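Side-chain contacts in short chain dehydrogenase (Rhodopseudomonas palustris, PDB 3H7A), which probably catalyses NAD(P)-dependent oxidation or reduction of a substrate not yet identified, as a short-chain dehydrogenase: residues 61-66 against 72-77; 66-71 against 114-119; 36-39 against 43-46. All coordinates share one frame; numbering follows the deposited sequence.

The three contacts adjoin along one flank of the Rossmann-type domain. Contact 3 packs the end of strand 33-38 against residues 43-44, leading into helix 45-53. The neighbouring strand 57-62 leads into contact 1, whose centre is about 12 Å from that of contact 3; Leu63 N bonds to Arg38 O at 2.8 Å. Contact 2 shares Arg66 and helix 68-81 with contact 1, about 9 Å away centre to centre, and a probable hydrogen bond of 2.9 Å from Asp64 N to Glu70 OE1 ties the two. Contacts 2 and 3 have centres about 17 Å apart. In short-chain dehydrogenases the dinucleotide binds at the carboxyl ends of these parallel strands, near which Arg38 and Leu63 lie.

Contact 1: 61-66 against 72-77; sequences RSLDAR and TAFLNA
Arg61, on the outermost strand 57-62, runs past the ring of Phe74 on helix 68-81, while Leu63 covers one face of the same ring. Followed outward, the arginine first brings CB to 4.1 Å from CD1 of Phe74, with CE1 equally near. CD comes closer, 3.7 Å from Phe74 CD1, and NE keeps the same spacing to that carbon while also nearing Phe74 CA. A bend about CG-CD (chi3 63°) then lays the guanidinium against the helix backbone, with Phe74 CA and Ala73 O over one of its faces. At the tip, Arg61 NH1 settles 3.6 Å from the methyl CB of Ala77. Arg61 NH2 passes 4.1 Å from Ala73 O, which lies over the guanidinium face, so no hydrogen bond forms. The two side chains run antiparallel alongside one another, and guanidinium and ring planes stand 73° apart, so this is no parallel stack.

Leu63 crosses Phe74 at about a right angle. Its CD2 sits over the centre of the ring, 4.0 Å from the centroid and 11° off the normal, a CH-pi contact; the second methyl, CD1, touches Phe74 CB. Both residues also touch Ile13 of strand 9-13, and Phe74 reaches Ala11 there, which places the ring between helix 68-81 and the sheet. Beyond Leu63, Asp64 is held by Arg66: Arg66 NE lies 3.2 Å from Asp64 OD1, on its syn lone pair, with a weak second bond from NH2 to OD2.

Across the contact, then, no hydrogen bond is made. Buried hydrocarbon and aromatic surface join helix to strand; Arg61 lends its aliphatic part to that packing, and its guanidinium makes only van der Waals contact with the helix, the residue as a whole remaining partly exposed.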
loop_
_atom_site.group_PDB
_atom_site.type_symbol
_atom_site.label_atom_id
_atom_site.label_comp_id
_atom_site.label_asym_id
_atom_site.label_seq_id
_atom_site.Cartn_x
_atom_site.Cartn_y
_atom_site.Cartn_z
ATOM N N ARG B 61 27.881 9.944 -24.101
ATOM C CA ARG B 61 29.028 9.446 -23.345
ATOM C C ARG B 61 28.888 7.961 -23.034
ATOM O O ARG B 61 27.774 7.437 -22.976
ATOM C CB ARG B 61 29.224 10.232 -22.044
ATOM C CG ARG B 61 29.675 11.679 -22.240
ATOM C CD ARG B 61 29.587 12.473 -20.934
ATOM N NE ARG B 61 30.466 11.961 -19.874
ATOM C CZ ARG B 61 31.569 12.567 -19.429
ATOM N NH1 ARG B 61 31.965 13.730 -19.944
ATOM N NH2 ARG B 61 32.285 12.010 -18.457
ATOM N N SER B 62 30.028 7.291 -22.855
ATOM C CA SER B 62 30.072 5.946 -22.299
ATOM C C SER B 62 29.999 6.121 -20.807
ATOM O O SER B 62 30.698 6.970 -20.251
ATOM C CB SER B 62 31.383 5.250 -22.650
ATOM O OG SER B 62 31.353 4.734 -23.963
ATOM N N LEU B 63 29.145 5.342 -20.152
ATOM C CA LEU B 63 28.928 5.498 -18.718
ATOM C C LEU B 63 28.529 4.177 -18.105
ATOM O O LEU B 63 27.544 3.559 -18.510
ATOM C CB LEU B 63 27.849 6.559 -18.432
ATOM C CG LEU B 63 27.283 6.643 -17.006
ATOM C CD1 LEU B 63 28.307 7.224 -16.047
ATOM C CD2 LEU B 63 25.944 7.420 -16.944
ATOM N N ASP B 64 29.312 3.751 -17.126
ATOM C CA ASP B 64 28.945 2.622 -16.301
ATOM C C ASP B 64 28.418 3.160 -14.973
ATOM O O ASP B 64 29.184 3.570 -14.098
ATOM C CB ASP B 64 30.138 1.690 -16.098
ATOM C CG ASP B 64 29.791 0.468 -15.272
ATOM O OD1 ASP B 64 28.607 0.065 -15.227
ATOM O OD2 ASP B 64 30.719 -0.096 -14.669
ATOM N N ALA B 65 27.096 3.119 -14.831
ATOM C CA ALA B 65 26.402 3.762 -13.721
ATOM C C ALA B 65 26.693 3.150 -12.355
ATOM O O ALA B 65 26.492 3.811 -11.341
ATOM C CB ALA B 65 24.907 3.817 -13.994
ATOM N N ARG B 66 27.207 1.917 -12.326
ATOM C CA ARG B 66 27.709 1.319 -11.085
ATOM C C ARG B 66 28.897 2.088 -10.523
ATOM O O ARG B 66 29.141 2.065 -9.321
ATOM C CB ARG B 66 28.137 -0.126 -11.302
ATOM C CG ARG B 66 27.034 -1.053 -11.716
ATOM C CD ARG B 66 27.589 -2.422 -12.025
ATOM N NE ARG B 66 28.458 -2.388 -13.194
ATOM C CZ ARG B 66 28.736 -3.442 -13.950
ATOM N NH1 ARG B 66 28.206 -4.632 -13.673
ATOM N NH2 ARG B 66 29.537 -3.301 -14.996
ATOM N N THR B 72 29.299 10.794 -11.165
ATOM C CA THR B 72 29.612 12.143 -10.716
ATOM C C THR B 72 30.218 12.978 -11.857
ATOM O O THR B 72 29.856 14.144 -12.038
ATOM C CB THR B 72 30.524 12.071 -9.481
ATOM O OG1 THR B 72 29.943 11.157 -8.543
ATOM C CG2 THR B 72 30.689 13.431 -8.801
ATOM N N ALA B 73 31.104 12.374 -12.643
ATOM C CA ALA B 73 31.767 13.085 -13.732
ATOM C C ALA B 73 30.806 13.365 -14.866
ATOM O O ALA B 73 30.875 14.426 -15.472
ATOM C CB ALA B 73 32.991 12.310 -14.240
ATOM N N PHE B 74 29.913 12.416 -15.140
ATOM C CA PHE B 74 28.839 12.591 -16.131
ATOM C C PHE B 74 27.896 13.775 -15.793
ATOM O O PHE B 74 27.554 14.589 -16.664
ATOM C CB PHE B 74 28.071 11.263 -16.255
ATOM C CG PHE B 74 26.930 11.272 -17.248
ATOM C CD1 PHE B 74 27.157 10.983 -18.597
ATOM C CD2 PHE B 74 25.616 11.502 -16.825
ATOM C CE1 PHE B 74 26.103 10.958 -19.500
ATOM C CE2 PHE B 74 24.560 11.487 -17.727
ATOM C CZ PHE B 74 24.801 11.209 -19.066
ATOM N N LEU B 75 27.500 13.872 -14.524
ATOM C CA LEU B 75 26.579 14.909 -14.076
ATOM C C LEU B 75 27.241 16.270 -13.964
ATOM O O LEU B 75 26.649 17.277 -14.360
ATOM C CB LEU B 75 25.921 14.509 -12.750
ATOM C CG LEU B 75 24.981 13.298 -12.843
ATOM C CD1 LEU B 75 24.533 12.826 -11.478
ATOM C CD2 LEU B 75 23.795 13.615 -13.717
ATOM N N ASN B 76 28.459 16.297 -13.419
ATOM C CA ASN B 76 29.275 17.507 -13.394
ATOM C C ASN B 76 29.512 18.059 -14.803
ATOM O O ASN B 76 29.407 19.268 -15.018
ATOM C CB ASN B 76 30.619 17.239 -12.725
ATOM C CG ASN B 76 30.531 17.204 -11.217
ATOM O OD1 ASN B 76 29.544 17.640 -10.623
ATOM N ND2 ASN B 76 31.577 16.680 -10.580
ATOM N N ALA B 77 29.818 17.170 -15.751
ATOM C CA ALA B 77 29.968 17.530 -17.169
ATOM C C ALA B 77 28.699 18.135 -17.749
ATOM O O ALA B 77 28.766 19.149 -18.456
ATOM C CB ALA B 77 30.406 16.324 -17.987
#

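Contact 2: 66-71 against 114-119; sequences RNEDEV and ACWAGF
The N-terminal turn of helix 68-81, which follows strand 57-62 in the Rossmann-type fold, meets helix 104-132 where the indole of Trp116 turns its N-H edge to Arg66 and Glu68. One N-H serves two acceptors: Trp116 NE1 lies 3.1 Å from the backbone O of Arg66 and 3.3 Å from Glu68 OE1. Both bonds are weak and bent, at 132° and 137°, as expected of a forked donor, and both oxygens stand at the ring edge, near its plane. Glu68 CG is tucked between its backbone N and carbonyl carbon (chi1 59°), and a further bend brings CD to 3.7 Å from Trp116 CZ2, with the carboxylate almost perpendicular to the ring. Next along the helix, Ala117 CB packs 4.3 Å from Arg66 N. The helix start itself is capped by Asn67, whose OD1 accepts from Asp69 N at 3.2 Å.

Helix 104-132 also faces the second subunit, as its counterpart does in classical short-chain dehydrogenases; there Phe119 stacks on Phe107 and Trp116 packs against Arg108, both of that subunit. A phenylalanine in place of Trp116 would probably leave Arg66 O and Glu68 OE1 without their common donor and the Glu68 carboxylate freer to turn. Chemically, one indole N-H is divided between a backbone carbonyl and a carboxylate, so neither bond is strong alone, and together they probably keep the ring edge turned to the helix start.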
loop_
_atom_site.group_PDB
_atom_site.type_symbol
_atom_site.label_atom_id
_atom_site.label_comp_id
_atom_site.label_asym_id
_atom_site.label_seq_id
_atom_site.Cartn_x
_atom_site.Cartn_y
_atom_site.Cartn_z
ATOM N N ARG B 66 27.207 1.917 -12.326
ATOM C CA ARG B 66 27.709 1.319 -11.085
ATOM C C ARG B 66 28.897 2.088 -10.523
ATOM O O ARG B 66 29.141 2.065 -9.321
ATOM C CB ARG B 66 28.137 -0.126 -11.302
ATOM C CG ARG B 66 27.034 -1.053 -11.716
ATOM C CD ARG B 66 27.589 -2.422 -12.025
ATOM N NE ARG B 66 28.458 -2.388 -13.194
ATOM C CZ ARG B 66 28.736 -3.442 -13.950
ATOM N NH1 ARG B 66 28.206 -4.632 -13.673
ATOM N NH2 ARG B 66 29.537 -3.301 -14.996
ATOM N N ASN B 67 29.639 2.755 -11.403
ATOM C CA ASN B 67 30.850 3.474 -11.029
ATOM C C ASN B 67 30.504 4.907 -10.599
ATOM O O ASN B 67 30.176 5.759 -11.429
ATOM C CB ASN B 67 31.841 3.429 -12.205
ATOM C CG ASN B 67 33.263 3.843 -11.824
ATOM O OD1 ASN B 67 33.491 4.764 -11.034
ATOM N ND2 ASN B 67 34.233 3.164 -12.420
ATOM N N GLU B 68 30.584 5.161 -9.295
ATOM C CA GLU B 68 30.171 6.443 -8.713
ATOM C C GLU B 68 30.989 7.637 -9.193
ATOM O O GLU B 68 30.496 8.760 -9.205
ATOM C CB GLU B 68 30.175 6.380 -7.183
ATOM C CG GLU B 68 31.516 6.030 -6.535
ATOM C CD GLU B 68 31.755 4.530 -6.393
ATOM O OE1 GLU B 68 31.017 3.726 -7.004
ATOM O OE2 GLU B 68 32.696 4.162 -5.666
ATOM N N ASP B 69 32.235 7.379 -9.589
ATOM C CA ASP B 69 33.129 8.415 -10.083
ATOM C C ASP B 69 32.711 8.830 -11.482
ATOM O O ASP B 69 32.750 10.007 -11.815
ATOM C CB ASP B 69 34.576 7.921 -10.057
ATOM C CG ASP B 69 35.070 7.635 -8.642
ATOM O OD1 ASP B 69 34.696 8.378 -7.704
ATOM O OD2 ASP B 69 35.835 6.660 -8.469
ATOM N N GLU B 70 32.298 7.849 -12.282
ATOM C CA GLU B 70 31.770 8.078 -13.617
ATOM C C GLU B 70 30.416 8.792 -13.593
ATOM O O GLU B 70 30.167 9.662 -14.430
ATOM C CB GLU B 70 31.639 6.758 -14.377
ATOM C CG GLU B 70 32.954 6.154 -14.855
ATOM C CD GLU B 70 32.751 4.922 -15.758
ATOM O OE1 GLU B 70 31.902 4.965 -16.678
ATOM O OE2 GLU B 70 33.455 3.910 -15.550
ATOM N N VAL B 71 29.539 8.418 -12.656
ATOM C CA VAL B 71 28.231 9.088 -12.505
ATOM C C VAL B 71 28.436 10.551 -12.148
ATOM O O VAL B 71 27.840 11.430 -12.759
ATOM C CB VAL B 71 27.323 8.402 -11.424
ATOM C CG1 VAL B 71 26.127 9.277 -11.056
ATOM C CG2 VAL B 71 26.830 7.073 -11.920
ATOM N N ALA B 114 20.986 -1.088 -10.252
ATOM C CA ALA B 114 19.598 -0.604 -10.154
ATOM C C ALA B 114 19.244 0.243 -8.933
ATOM O O ALA B 114 18.171 0.838 -8.884
ATOM C CB ALA B 114 18.639 -1.792 -10.243
ATOM N N CYS B 115 20.116 0.264 -7.934
ATOM C CA CYS B 115 19.811 0.948 -6.698
ATOM C C CYS B 115 20.908 1.938 -6.276
ATOM O O CYS B 115 20.640 3.127 -6.090
ATOM C CB CYS B 115 19.565 -0.063 -5.584
ATOM S SG CYS B 115 19.163 0.802 -4.039
ATOM N N TRP B 116 22.129 1.420 -6.136
ATOM C CA TRP B 116 23.322 2.194 -5.806
ATOM C C TRP B 116 23.524 3.285 -6.837
ATOM O O TRP B 116 23.672 4.446 -6.498
ATOM C CB TRP B 116 24.540 1.261 -5.758
ATOM C CG TRP B 116 25.886 1.951 -5.835
ATOM C CD1 TRP B 116 26.755 1.948 -6.893
ATOM C CD2 TRP B 116 26.508 2.735 -4.807
ATOM N NE1 TRP B 116 27.875 2.689 -6.587
ATOM C CE2 TRP B 116 27.749 3.179 -5.314
ATOM C CE3 TRP B 116 26.137 3.104 -3.508
ATOM C CZ2 TRP B 116 28.615 3.975 -4.569
ATOM C CZ3 TRP B 116 26.999 3.888 -2.767
ATOM C CH2 TRP B 116 28.227 4.319 -3.301
ATOM N N ALA B 117 23.454 2.911 -8.103
ATOM C CA ALA B 117 23.636 3.871 -9.183
ATOM C C ALA B 117 22.607 4.989 -9.129
ATOM O O ALA B 117 22.914 6.144 -9.450
ATOM C CB ALA B 117 23.567 3.167 -10.494
ATOM N N GLY B 118 21.391 4.647 -8.704
ATOM C CA GLY B 118 20.313 5.601 -8.562
ATOM C C GLY B 118 20.523 6.536 -7.410
ATOM O O GLY B 118 20.228 7.717 -7.517
ATOM N N PHE B 119 21.016 5.999 -6.298
ATOM C CA PHE B 119 21.352 6.826 -5.142
ATOM C C PHE B 119 22.410 7.866 -5.502
ATOM O O PHE B 119 22.285 9.029 -5.124
ATOM C CB PHE B 119 21.832 5.964 -3.970
ATOM C CG PHE B 119 22.580 6.746 -2.904
ATOM C CD1 PHE B 119 21.905 7.623 -2.067
ATOM C CD2 PHE B 119 23.952 6.592 -2.752
ATOM C CE1 PHE B 119 22.583 8.343 -1.090
ATOM C CE2 PHE B 119 24.648 7.313 -1.786
ATOM C CZ PHE B 119 23.958 8.189 -0.954
#

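Contact 3: 36-39 against 43-46; sequences AGRR and KLAP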
loop_
_atom_site.group_PDB
_atom_site.type_symbol
_atom_site.label_atom_id
_atom_site.label_comp_id
_atom_site.label_asym_id
_atom_site.label_seq_id
_atom_site.Cartn_x
_atom_site.Cartn_y
_atom_site.Cartn_z
ATOM N N ALA B 36 23.415 11.872 -22.797
ATOM C CA ALA B 36 22.924 10.522 -22.874
ATOM C C ALA B 36 24.057 9.590 -22.522
ATOM O O ALA B 36 25.146 9.687 -23.089
ATOM C CB ALA B 36 22.416 10.247 -24.285
ATOM N N GLY B 37 23.817 8.692 -21.574
ATOM C CA GLY B 37 24.818 7.710 -21.186
ATOM C C GLY B 37 24.328 6.281 -21.314
ATOM O O GLY B 37 23.186 5.976 -20.975
ATOM N N ARG B 38 25.183 5.415 -21.852
ATOM C CA ARG B 38 24.980 3.964 -21.813
ATOM C C ARG B 38 26.362 3.333 -21.674
ATOM O O ARG B 38 27.356 4.031 -21.848
ATOM C CB ARG B 38 24.237 3.469 -23.061
ATOM C CG ARG B 38 25.045 3.500 -24.339
ATOM C CD ARG B 38 24.250 2.988 -25.521
ATOM N NE ARG B 38 24.055 1.542 -25.496
ATOM C CZ ARG B 38 23.275 0.880 -26.347
ATOM N NH1 ARG B 38 22.596 1.523 -27.290
ATOM N NH2 ARG B 38 23.168 -0.431 -26.254
ATOM N N ARG B 39 26.438 2.045 -21.330
ATOM C CA ARG B 39 27.741 1.389 -21.132
ATOM C C ARG B 39 28.676 1.557 -22.321
ATOM O O ARG B 39 29.812 1.966 -22.142
ATOM C CB ARG B 39 27.617 -0.090 -20.730
ATOM C CG ARG B 39 27.597 -0.299 -19.220
ATOM C CD ARG B 39 28.400 -1.527 -18.806
ATOM N NE ARG B 39 27.615 -2.764 -18.840
ATOM C CZ ARG B 39 26.921 -3.252 -17.813
ATOM N NH1 ARG B 39 26.250 -4.390 -17.946
ATOM N NH2 ARG B 39 26.892 -2.609 -16.647
ATOM N N LYS B 43 27.531 3.052 -29.319
ATOM C CA LYS B 43 26.193 2.580 -29.716
ATOM C C LYS B 43 25.101 3.665 -29.684
ATOM O O LYS B 43 24.003 3.458 -30.192
ATOM C CB LYS B 43 25.772 1.371 -28.877
ATOM C CG LYS B 43 26.122 0.020 -29.489
ATOM C CD LYS B 43 25.768 -1.120 -28.531
ATOM C CE LYS B 43 25.045 -2.269 -29.243
ATOM N NZ LYS B 43 25.968 -3.100 -30.061
ATOM N N LEU B 44 25.416 4.825 -29.107
ATOM C CA LEU B 44 24.517 5.984 -29.144
ATOM C C LEU B 44 24.572 6.751 -30.457
ATOM O O LEU B 44 23.782 7.670 -30.655
ATOM C CB LEU B 44 24.810 6.954 -27.992
ATOM C CG LEU B 44 24.548 6.457 -26.572
ATOM C CD1 LEU B 44 25.345 7.219 -25.522
ATOM C CD2 LEU B 44 23.058 6.487 -26.271
ATOM N N ALA B 45 25.504 6.393 -31.340
ATOM C CA ALA B 45 25.676 7.099 -32.622
ATOM C C ALA B 45 24.419 7.198 -33.507
ATOM O O ALA B 45 24.159 8.273 -34.041
ATOM C CB ALA B 45 26.874 6.544 -33.413
ATOM N N PRO B 46 23.640 6.100 -33.668
ATOM C CA PRO B 46 22.352 6.301 -34.348
ATOM C C PRO B 46 21.424 7.330 -33.677
ATOM O O PRO B 46 20.829 8.153 -34.384
ATOM C CB PRO B 46 21.725 4.901 -34.326
ATOM C CG PRO B 46 22.893 3.983 -34.272
ATOM C CD PRO B 46 23.844 4.673 -33.346
#
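The guanidinium of Arg38 has the aliphatic part of Lys43 over one face: CB stands 3.5 Å above the plane, offset toward the rim, and farther out Lys43 CD lies 3.5 Å from Arg38 NH2. Turns at chi3 and chi4 carry the lysine tip off, with Lys43 NZ 5.4 Å from Arg38 NH2, so methylenes, not charged ends, make the contact. Nearer the backbone, Arg38 and Leu44 lie alongside each other, pointing opposite ways. CG of Arg38, set between backbone N and carbonyl carbon (chi1 71°), and CD run along Leu44, with Arg38 CD 3.6 Å from Leu44 CG. The leucine methyls reach the strand: Leu44 CD1 is 3.5 Å from Ala36 O, and CD2 is 4.3 Å from Ala36 CB. In NADP(H)-preferring relatives, basic residues at the end of this second strand meet the 2'-phosphate, and the Arg38-Arg39 pair is consistent with such a role.

Leu44 also touches Ala60 of strand 57-62 and Ala15 in a loop, so it packs at the turn where strand 33-38, lying between strands 9-13 and 57-62, passes into helix 45-53 of the beta-alpha-beta crossover.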